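Local coordinates for protein putative type 11 methyltransferase (PDB 3I9F) that probably transfers methyl groups from S-adenosylmethionine, and binds zinc ions, at residues S75-L80 against I101-G106. Sequence-based numbering, arbitrary orientation.
Sequences SVDFIL and ILKDDG. With ZN (zinc ion), chain F.
The carbonyl oxygen of Ile101 is gripped twice, by Ser75 N at 2.9 Å and, in a weak bond bent to 128°, by Val76 N. Two residues beyond Ile101 the direction reverses, with Lys103 N giving a nearly straight bond (170°) to Val76 O, in the plane of that carbonyl. This pairs Val76 and Leu102 as a short parallel bridge just where helix 91-101 ends. The connection from strand 76-82 through that helix to strand 106-113 is a beta-alpha-beta crossover, as in the Rossmann-like methyltransferase fold, and a type I turn from Lys103 to Gly106 leads into the second strand. On the buried side, Leu102 CG stands anti to the backbone N (chi1 -164°), and its CD1 reaches 3.8 Å from Ile79 CD1, which also meets Ile101 CD1. Lys103 packs CG on Val76 O and runs alongside Asp77, its CE 3.3 Å from Asp77 OD1 but NZ 4.8 Å from that oxygen; Asp77 OD2 accepts a bond from Val20 N. An alanine here would probably strip the methylenes from beside Val76 O and Asp77 OD1, leaving the carboxylate without a nearby positive charge. Within the turn, Asp104 OD1 binds zinc at 1.9 Å, with His166, His168 and His170 of the C-terminal histidine tag.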
loop_
_atom_site.group_PDB
_atom_site.type_symbol
_atom_site.label_atom_id
_atom_site.label_comp_id
_atom_site.label_asym_id
_atom_site.label_seq_id
_atom_site.Cartn_x
_atom_site.Cartn_y
_atom_site.Cartn_z
ATOM N N SER B 75 -2.036 -12.358 -5.265
ATOM C CA SER B 75 -0.660 -11.923 -5.209
ATOM C C SER B 75 0.096 -12.382 -3.957
ATOM O O SER B 75 1.280 -12.020 -3.812
ATOM C CB SER B 75 -0.615 -10.384 -5.299
ATOM O OG SER B 75 -0.454 -9.730 -4.027
ATOM N N VAL B 76 -0.538 -13.167 -3.069
ATOM C CA VAL B 76 0.003 -13.385 -1.729
ATOM C C VAL B 76 0.252 -14.864 -1.405
ATOM O O VAL B 76 -0.586 -15.738 -1.688
ATOM C CB VAL B 76 -0.919 -12.730 -0.604
ATOM C CG1 VAL B 76 -0.489 -13.162 0.822
ATOM C CG2 VAL B 76 -0.899 -11.227 -0.717
ATOM N N ASP B 77 1.398 -15.121 -0.784
ATOM C CA ASP B 77 1.850 -16.494 -0.505
ATOM C C ASP B 77 1.451 -16.977 0.882
ATOM O O ASP B 77 0.865 -18.063 1.010
ATOM C CB ASP B 77 3.378 -16.610 -0.711
ATOM C CG ASP B 77 3.803 -16.263 -2.158
ATOM O OD1 ASP B 77 3.414 -17.061 -3.066
ATOM O OD2 ASP B 77 4.487 -15.191 -2.372
ATOM N N PHE B 78 1.740 -16.161 1.894
ATOM C CA PHE B 78 1.329 -16.405 3.252
ATOM C C PHE B 78 0.577 -15.212 3.932
ATOM O O PHE B 78 0.939 -14.041 3.785
ATOM C CB PHE B 78 2.578 -16.713 4.079
ATOM C CG PHE B 78 3.330 -17.941 3.618
ATOM C CD1 PHE B 78 2.980 -19.203 4.095
ATOM C CD2 PHE B 78 4.381 -17.826 2.700
ATOM C CE1 PHE B 78 3.668 -20.328 3.680
ATOM C CE2 PHE B 78 5.061 -18.939 2.268
ATOM C CZ PHE B 78 4.720 -20.193 2.756
ATOM N N ILE B 79 -0.445 -15.546 4.705
ATOM C CA ILE B 79 -1.194 -14.594 5.509
ATOM C C ILE B 79 -1.164 -15.110 6.934
ATOM O O ILE B 79 -1.626 -16.212 7.201
ATOM C CB ILE B 79 -2.671 -14.524 5.048
ATOM C CG1 ILE B 79 -2.766 -13.965 3.635
ATOM C CG2 ILE B 79 -3.480 -13.668 5.993
ATOM C CD1 ILE B 79 -4.101 -14.124 3.017
ATOM N N LEU B 80 -0.621 -14.322 7.844
ATOM C CA LEU B 80 -0.601 -14.690 9.246
ATOM C C LEU B 80 -1.717 -13.970 10.006
ATOM O O LEU B 80 -1.919 -12.751 9.877
ATOM C CB LEU B 80 0.738 -14.323 9.861
ATOM C CG LEU B 80 0.890 -14.506 11.374
ATOM C CD1 LEU B 80 0.829 -15.970 11.785
ATOM C CD2 LEU B 80 2.181 -13.861 11.870
ATOM N N ILE B 101 -6.877 -12.153 -2.192
ATOM C CA ILE B 101 -5.484 -11.771 -2.301
ATOM C C ILE B 101 -4.577 -12.978 -2.309
ATOM O O ILE B 101 -3.538 -12.930 -2.891
ATOM C CB ILE B 101 -5.016 -10.764 -1.211
ATOM C CG1 ILE B 101 -5.148 -11.344 0.191
ATOM C CG2 ILE B 101 -5.776 -9.441 -1.326
ATOM C CD1 ILE B 101 -4.583 -10.439 1.304
ATOM N N LEU B 102 -4.971 -14.069 -1.667
ATOM C CA LEU B 102 -4.139 -15.276 -1.599
ATOM C C LEU B 102 -4.020 -15.989 -2.979
ATOM O O LEU B 102 -4.987 -16.053 -3.745
ATOM C CB LEU B 102 -4.723 -16.247 -0.570
ATOM C CG LEU B 102 -3.821 -17.371 -0.072
ATOM C CD1 LEU B 102 -2.657 -16.836 0.790
ATOM C CD2 LEU B 102 -4.652 -18.416 0.675
ATOM N N LYS B 103 -2.831 -16.510 -3.293
ATOM C CA LYS B 103 -2.658 -17.324 -4.528
ATOM C C LYS B 103 -3.387 -18.664 -4.406
ATOM O O LYS B 103 -3.820 -19.070 -3.326
ATOM C CB LYS B 103 -1.189 -17.599 -4.832
ATOM C CG LYS B 103 -0.284 -16.412 -5.153
ATOM C CD LYS B 103 1.084 -16.982 -5.559
ATOM C CE LYS B 103 2.154 -15.947 -5.905
ATOM N NZ LYS B 103 1.842 -15.204 -7.208
ATOM N N ASP B 104 -3.534 -19.367 -5.510
ATOM C CA ASP B 104 -4.137 -20.711 -5.438
ATOM C C ASP B 104 -3.386 -21.670 -4.507
ATOM O O ASP B 104 -3.987 -22.477 -3.849
ATOM C CB ASP B 104 -4.257 -21.295 -6.830
ATOM C CG ASP B 104 -5.193 -20.473 -7.737
ATOM O OD1 ASP B 104 -5.823 -19.449 -7.297
ATOM O OD2 ASP B 104 -5.299 -20.888 -8.914
ATOM N N ASP B 105 -2.069 -21.541 -4.429
ATOM C CA ASP B 105 -1.228 -22.402 -3.604
ATOM C C ASP B 105 -0.764 -21.675 -2.332
ATOM O O ASP B 105 0.199 -22.067 -1.686
ATOM C CB ASP B 105 -0.014 -22.883 -4.435
ATOM C CG ASP B 105 0.917 -21.696 -4.910
ATOM O OD1 ASP B 105 0.386 -20.610 -5.355
ATOM O OD2 ASP B 105 2.177 -21.876 -4.860
ATOM N N GLY B 106 -1.482 -20.632 -1.940
ATOM C CA GLY B 106 -1.060 -19.830 -0.786
ATOM C C GLY B 106 -1.440 -20.551 0.475
ATOM O O GLY B 106 -2.171 -21.513 0.404
HETATM ZN ZN ZN F . -7.242 -18.776 -8.429
#